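Local coordinates for anopheles Plasmodium-responsive Leucine-rich repeat protein 1 (Anopheles gambiae, PDB 3OJA) that probably takes part in the mosquito's complement-like immune response to Plasmodium, as a leucine-rich repeat protein that also carries long helices, at residues Q86-D91 against A110-P115; L204-I209 against I223-G228. All coordinates share one frame; numbering follows the deposited sequence.

Overall arrangement
Both contacts join successive turns of the same leucine-rich repeat solenoid, each at the chain segments that follow the parallel strands: 86-91 and 110-115 come after strands 79-81 and 103-105, while 204-209 and 223-228 come after strands 196-198 and 215-217. They lie in series along the chain, with centres 32 Å apart and nearest atoms about 19 Å apart, so neither touches the other. The spacing differs: I87 and I111 are 24 residues apart, L204 and I223 only 19. Contact 1 has one direct backbone bond, a salt bridge and two bridging waters, whereas contact 2 pairs two parallel strands directly and includes N224, which meets a glycan attached to the protein.

Contact 1: residues Q86-D91 against A110-P115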
loop_
_atom_site.group_PDB
_atom_site.type_symbol
_atom_site.label_atom_id
_atom_site.label_comp_id
_atom_site.label_asym_id
_atom_site.label_seq_id
_atom_site.Cartn_x
_atom_site.Cartn_y
_atom_site.Cartn_z
ATOM N N GLN B 86 34.945 25.129 -12.673
ATOM C CA GLN B 86 33.930 25.689 -13.548
ATOM C C GLN B 86 34.173 25.489 -15.029
ATOM O O GLN B 86 33.791 26.339 -15.820
ATOM C CB GLN B 86 33.714 27.181 -13.330
ATOM C CG GLN B 86 32.793 27.515 -12.189
ATOM C CD GLN B 86 33.540 27.438 -10.936
ATOM O OE1 GLN B 86 34.702 27.080 -10.956
ATOM N NE2 GLN B 86 32.902 27.734 -9.827
ATOM N N ILE B 87 34.739 24.364 -15.433
ATOM C CA ILE B 87 34.845 24.122 -16.855
ATOM C C ILE B 87 33.418 24.035 -17.446
ATOM O O ILE B 87 32.563 23.332 -16.897
ATOM C CB ILE B 87 35.625 22.856 -17.159
ATOM C CG1 ILE B 87 36.948 22.906 -16.478
ATOM C CG2 ILE B 87 35.872 22.699 -18.654
ATOM C CD1 ILE B 87 37.913 21.859 -16.988
ATOM N N GLU B 88 33.169 24.751 -18.547
ATOM C CA GLU B 88 31.928 24.644 -19.281
ATOM C C GLU B 88 32.114 24.065 -20.653
ATOM O O GLU B 88 31.181 23.506 -21.199
ATOM C CB GLU B 88 31.272 25.997 -19.480
ATOM C CG GLU B 88 31.135 26.843 -18.231
ATOM C CD GLU B 88 30.810 28.297 -18.583
ATOM O OE1 GLU B 88 30.487 28.523 -19.786
ATOM O OE2 GLU B 88 30.863 29.183 -17.681
ATOM N N GLU B 89 33.285 24.213 -21.262
ATOM C CA GLU B 89 33.482 23.699 -22.626
ATOM C C GLU B 89 34.829 23.052 -22.735
ATOM O O GLU B 89 35.761 23.468 -22.091
ATOM C CB GLU B 89 33.366 24.824 -23.643
ATOM C CG GLU B 89 31.933 25.108 -24.017
ATOM C CD GLU B 89 31.756 26.195 -25.062
ATOM O OE1 GLU B 89 32.471 26.166 -26.089
ATOM O OE2 GLU B 89 30.874 27.067 -24.848
ATOM N N ILE B 90 34.954 22.007 -23.522
ATOM C CA ILE B 90 36.281 21.470 -23.764
ATOM C C ILE B 90 36.678 21.825 -25.173
ATOM O O ILE B 90 35.910 21.604 -26.063
ATOM C CB ILE B 90 36.326 19.963 -23.594
ATOM C CG1 ILE B 90 36.015 19.573 -22.150
ATOM C CG2 ILE B 90 37.701 19.476 -23.939
ATOM C CD1 ILE B 90 35.992 18.091 -21.930
ATOM N N ASP B 91 37.858 22.410 -25.363
ATOM C CA ASP B 91 38.354 22.793 -26.688
ATOM C C ASP B 91 38.395 21.607 -27.617
ATOM O O ASP B 91 38.888 20.552 -27.279
ATOM C CB ASP B 91 39.765 23.359 -26.563
ATOM C CG ASP B 91 39.945 24.672 -27.328
ATOM O OD1 ASP B 91 39.231 24.825 -28.373
ATOM O OD2 ASP B 91 40.784 25.539 -26.880
ATOM N N ALA B 110 30.651 21.971 -15.324
ATOM C CA ALA B 110 29.412 22.364 -15.977
ATOM C C ALA B 110 29.557 22.074 -17.444
ATOM O O ALA B 110 29.045 22.810 -18.280
ATOM C CB ALA B 110 29.142 23.846 -15.753
ATOM N N ILE B 111 30.261 21.001 -17.760
ATOM C CA ILE B 111 30.455 20.594 -19.139
ATOM C C ILE B 111 29.110 20.145 -19.761
ATOM O O ILE B 111 28.463 19.229 -19.256
ATOM C CB ILE B 111 31.432 19.450 -19.199
ATOM C CG1 ILE B 111 32.769 19.869 -18.630
ATOM C CG2 ILE B 111 31.596 18.971 -20.605
ATOM C CD1 ILE B 111 33.604 18.724 -18.200
ATOM N N ARG B 112 28.679 20.795 -20.841
ATOM C CA ARG B 112 27.425 20.444 -21.497
ATOM C C ARG B 112 27.576 19.402 -22.600
ATOM O O ARG B 112 26.617 18.713 -22.948
ATOM C CB ARG B 112 26.756 21.667 -22.104
ATOM C CG ARG B 112 26.452 22.763 -21.128
ATOM C CD ARG B 112 25.732 23.965 -21.793
ATOM N NE ARG B 112 26.485 24.497 -22.939
ATOM C CZ ARG B 112 27.538 25.307 -22.841
ATOM N NH1 ARG B 112 27.979 25.705 -21.646
ATOM N NH2 ARG B 112 28.143 25.720 -23.930
ATOM N N TYR B 113 28.740 19.280 -23.200
ATOM C CA TYR B 113 28.848 18.266 -24.262
ATOM C C TYR B 113 30.300 17.849 -24.415
ATOM O O TYR B 113 31.170 18.593 -24.092
ATOM C CB TYR B 113 28.238 18.778 -25.594
ATOM C CG TYR B 113 28.915 20.030 -26.128
ATOM C CD1 TYR B 113 29.917 19.968 -27.133
ATOM C CD2 TYR B 113 28.568 21.284 -25.626
ATOM C CE1 TYR B 113 30.550 21.160 -27.614
ATOM C CE2 TYR B 113 29.188 22.467 -26.077
ATOM C CZ TYR B 113 30.167 22.416 -27.065
ATOM O OH TYR B 113 30.725 23.634 -27.456
ATOM N N LEU B 114 30.544 16.618 -24.814
ATOM C CA LEU B 114 31.870 16.200 -25.219
ATOM C C LEU B 114 32.001 16.243 -26.744
ATOM O O LEU B 114 31.138 15.707 -27.457
ATOM C CB LEU B 114 32.091 14.784 -24.791
ATOM C CG LEU B 114 32.034 14.543 -23.310
ATOM C CD1 LEU B 114 32.155 13.043 -23.097
ATOM C CD2 LEU B 114 33.140 15.283 -22.630
ATOM N N PRO B 115 33.075 16.864 -27.256
ATOM C CA PRO B 115 33.327 16.878 -28.700
ATOM C C PRO B 115 33.604 15.484 -29.202
ATOM O O PRO B 115 34.291 14.740 -28.528
ATOM C CB PRO B 115 34.589 17.717 -28.824
ATOM C CG PRO B 115 34.702 18.448 -27.526
ATOM C CD PRO B 115 34.097 17.596 -26.501
HETATM O O HOH W 1 30.212 21.957 -23.062
HETATM O O HOH W 2 32.728 21.031 -24.910
#
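Two consecutive turns of the leucine-rich repeat solenoid meet at I87 and A110: A110 N donates to I87 O over 2.8 Å, with a C=O...N angle of 172°. Past E88 and I111 the backbones diverge, and two waters link them. Water 1 donates to E88 O at 2.6 Å and accepts from R112 N at 2.9 Å; water 2 accepts from I90 N at 2.8 Å and donates to Y113 O at 3.0 Å, lying over one face of the Y113 ring, offset toward its rim. On the outer side E89 and R112 form a salt bridge, OE2 to NH2, 3.2 Å. The oxygen lies at the guanidinium edge, but the nitrogen comes from above the carboxylate, the two planes standing 89° apart. R112 is bent at chi3 (-55°), and its guanidinium comes close to E89 although its CB does not point there. The carboxylate of E88 is bound by R64 of the preceding turn. Inward, I87 CG2 lies beside I111 CG1 at 4.2 Å, and I90 CD1 beside L114 CD2 at 4.1 Å, the side chains of each pair pointing the same way. N109 and N133 accept from I87 N and I111 N through OD1, the repeating asparagine contact typical of leucine-rich repeats.

Contact 2: residues L204-I209 against I223-G228; sequences LSTLAI and INVVRG. With NAG (2-acetamido-2-deoxy-beta-D-glucopyranose), chain G.
R227 lays its side chain across A208 of the preceding turn. From CB, on the sheet face shared with T206, A208 and V225, the chain passes to CG, set between the backbone N and the carbonyl carbon (chi1 61°), which comes 3.9 Å from A208 CA. NE and CZ continue over the A208 methyl, and NH2 reaches A208 CB at 3.6 Å, so the methyl lies against one guanidinium face, offset toward its rim. NH1 comes 4.0 Å from T206 CG2, and NH2 makes a salt bridge with D187, one turn further back. Beneath this side chain runs a short parallel pair, 206-208 with 225-227, its strand directions 12° apart, in which neighbouring coils of the leucine-rich repeat solenoid bond backbone to backbone. L207 sits between two bonds, its N donating to V225 O (3.0 Å) and its O accepting from R227 N (3.1 Å); R227 O then takes the N-H of I209, and N224 N donates to S205 O. On the face of L207 and V226, L207 CB meets I223 CD1 at 3.7 Å and V226 CG1 meets I209 CD1, both from residues beyond the paired strands. At the far end N224 ND2 donates to O5 of an N-acetylglucosamine at 3.0 Å, nearly straight at 165°, a sugar probably carried by nearby N243.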
loop_
_atom_site.group_PDB
_atom_site.type_symbol
_atom_site.label_atom_id
_atom_site.label_comp_id
_atom_site.label_asym_id
_atom_site.label_seq_id
_atom_site.Cartn_x
_atom_site.Cartn_y
_atom_site.Cartn_z
ATOM N N LEU B 204 14.962 3.436 -15.612
ATOM C CA LEU B 204 14.962 2.173 -16.274
ATOM C C LEU B 204 13.666 1.330 -16.001
ATOM O O LEU B 204 13.029 1.409 -14.941
ATOM C CB LEU B 204 16.232 1.411 -15.846
ATOM C CG LEU B 204 17.555 1.988 -16.309
ATOM C CD1 LEU B 204 18.656 1.358 -15.540
ATOM C CD2 LEU B 204 17.770 1.850 -17.864
ATOM N N SER B 205 13.279 0.490 -16.939
ATOM C CA SER B 205 12.160 -0.371 -16.635
ATOM C C SER B 205 12.502 -1.864 -16.929
ATOM O O SER B 205 11.792 -2.800 -16.526
ATOM C CB SER B 205 10.918 0.137 -17.377
ATOM O OG SER B 205 11.196 -0.072 -18.750
ATOM N N THR B 206 13.594 -2.085 -17.621
ATOM C CA THR B 206 14.113 -3.434 -17.749
ATOM C C THR B 206 15.560 -3.365 -17.361
ATOM O O THR B 206 16.182 -2.362 -17.599
ATOM C CB THR B 206 14.040 -3.923 -19.163
ATOM O OG1 THR B 206 12.678 -3.962 -19.557
ATOM C CG2 THR B 206 14.653 -5.313 -19.300
ATOM N N LEU B 207 16.098 -4.416 -16.768
ATOM C CA LEU B 207 17.470 -4.399 -16.321
ATOM C C LEU B 207 18.233 -5.615 -16.898
ATOM O O LEU B 207 18.009 -6.743 -16.471
ATOM C CB LEU B 207 17.437 -4.442 -14.817
ATOM C CG LEU B 207 18.828 -4.524 -14.247
ATOM C CD1 LEU B 207 19.445 -3.147 -14.423
ATOM C CD2 LEU B 207 18.847 -4.993 -12.786
ATOM N N ALA B 208 19.097 -5.442 -17.891
ATOM C CA ALA B 208 19.837 -6.603 -18.369
ATOM C C ALA B 208 21.080 -6.713 -17.504
ATOM O O ALA B 208 21.710 -5.689 -17.251
ATOM C CB ALA B 208 20.192 -6.426 -19.776
ATOM N N ILE B 209 21.445 -7.907 -17.023
ATOM C CA ILE B 209 22.530 -8.054 -16.048
ATOM C C ILE B 209 23.640 -8.884 -16.663
ATOM O O ILE B 209 23.412 -9.998 -17.135
ATOM C CB ILE B 209 22.069 -8.752 -14.756
ATOM C CG1 ILE B 209 21.070 -7.887 -13.970
ATOM C CG2 ILE B 209 23.219 -8.983 -13.872
ATOM C CD1 ILE B 209 20.629 -8.528 -12.677
ATOM N N ILE B 223 12.038 -0.818 -12.511
ATOM C CA ILE B 223 12.308 -2.073 -13.189
ATOM C C ILE B 223 11.165 -3.067 -12.937
ATOM O O ILE B 223 10.680 -3.181 -11.808
ATOM C CB ILE B 223 13.672 -2.617 -12.703
ATOM C CG1 ILE B 223 14.768 -1.658 -13.094
ATOM C CG2 ILE B 223 13.944 -3.907 -13.255
ATOM C CD1 ILE B 223 16.046 -1.923 -12.424
ATOM N N ASN B 224 10.706 -3.762 -13.963
ATOM C CA ASN B 224 9.768 -4.856 -13.732
ATOM C C ASN B 224 10.259 -6.110 -14.366
ATOM O O ASN B 224 9.629 -7.136 -14.198
ATOM C CB ASN B 224 8.292 -4.611 -14.205
ATOM C CG ASN B 224 8.201 -4.043 -15.633
ATOM O OD1 ASN B 224 9.101 -4.256 -16.493
ATOM N ND2 ASN B 224 7.130 -3.266 -15.896
ATOM N N VAL B 225 11.343 -6.039 -15.120
ATOM C CA VAL B 225 11.820 -7.212 -15.827
ATOM C C VAL B 225 13.313 -7.280 -15.653
ATOM O O VAL B 225 13.990 -6.302 -15.911
ATOM C CB VAL B 225 11.520 -7.126 -17.328
ATOM C CG1 VAL B 225 12.217 -8.250 -18.033
ATOM C CG2 VAL B 225 10.013 -7.163 -17.601
ATOM N N VAL B 226 13.839 -8.408 -15.212
ATOM C CA VAL B 226 15.272 -8.592 -15.135
ATOM C C VAL B 226 15.670 -9.697 -16.134
ATOM O O VAL B 226 14.976 -10.709 -16.232
ATOM C CB VAL B 226 15.675 -9.069 -13.717
ATOM C CG1 VAL B 226 17.189 -9.246 -13.610
ATOM C CG2 VAL B 226 15.096 -8.184 -12.645
ATOM N N ARG B 227 16.783 -9.526 -16.850
ATOM C CA ARG B 227 17.247 -10.514 -17.824
ATOM C C ARG B 227 18.776 -10.563 -17.929
ATOM O O ARG B 227 19.447 -9.667 -17.477
ATOM C CB ARG B 227 16.637 -10.210 -19.198
ATOM C CG ARG B 227 16.999 -8.863 -19.756
ATOM C CD ARG B 227 16.552 -8.652 -21.262
ATOM N NE ARG B 227 17.711 -8.240 -22.036
ATOM C CZ ARG B 227 17.891 -7.042 -22.579
ATOM N NH1 ARG B 227 16.950 -6.104 -22.525
ATOM N NH2 ARG B 227 19.025 -6.784 -23.210
ATOM N N GLY B 228 19.327 -11.614 -18.535
ATOM C CA GLY B 228 20.750 -11.751 -18.757
ATOM C C GLY B 228 21.111 -13.183 -18.468
ATOM O O GLY B 228 20.332 -13.941 -17.917
HETATM C C1 NAG G . 4.800 -1.611 -13.272
HETATM C C2 NAG G . 4.472 -0.321 -13.972
HETATM C C3 NAG G . 3.164 -0.339 -14.753
HETATM C C4 NAG G . 3.130 -1.546 -15.669
HETATM C C5 NAG G . 3.543 -2.824 -14.908
HETATM C C6 NAG G . 3.690 -3.995 -15.869
HETATM C C7 NAG G . 4.964 1.772 -13.086
HETATM C C8 NAG G . 4.669 2.784 -12.030
HETATM N N2 NAG G . 4.263 0.649 -12.957
HETATM O O3 NAG G . 2.907 0.849 -15.477
HETATM O O4 NAG G . 1.819 -1.617 -16.217
HETATM O O5 NAG G . 4.761 -2.673 -14.175
HETATM O O6 NAG G . 4.636 -3.715 -16.889
HETATM O O7 NAG G . 5.788 1.962 -14.013
#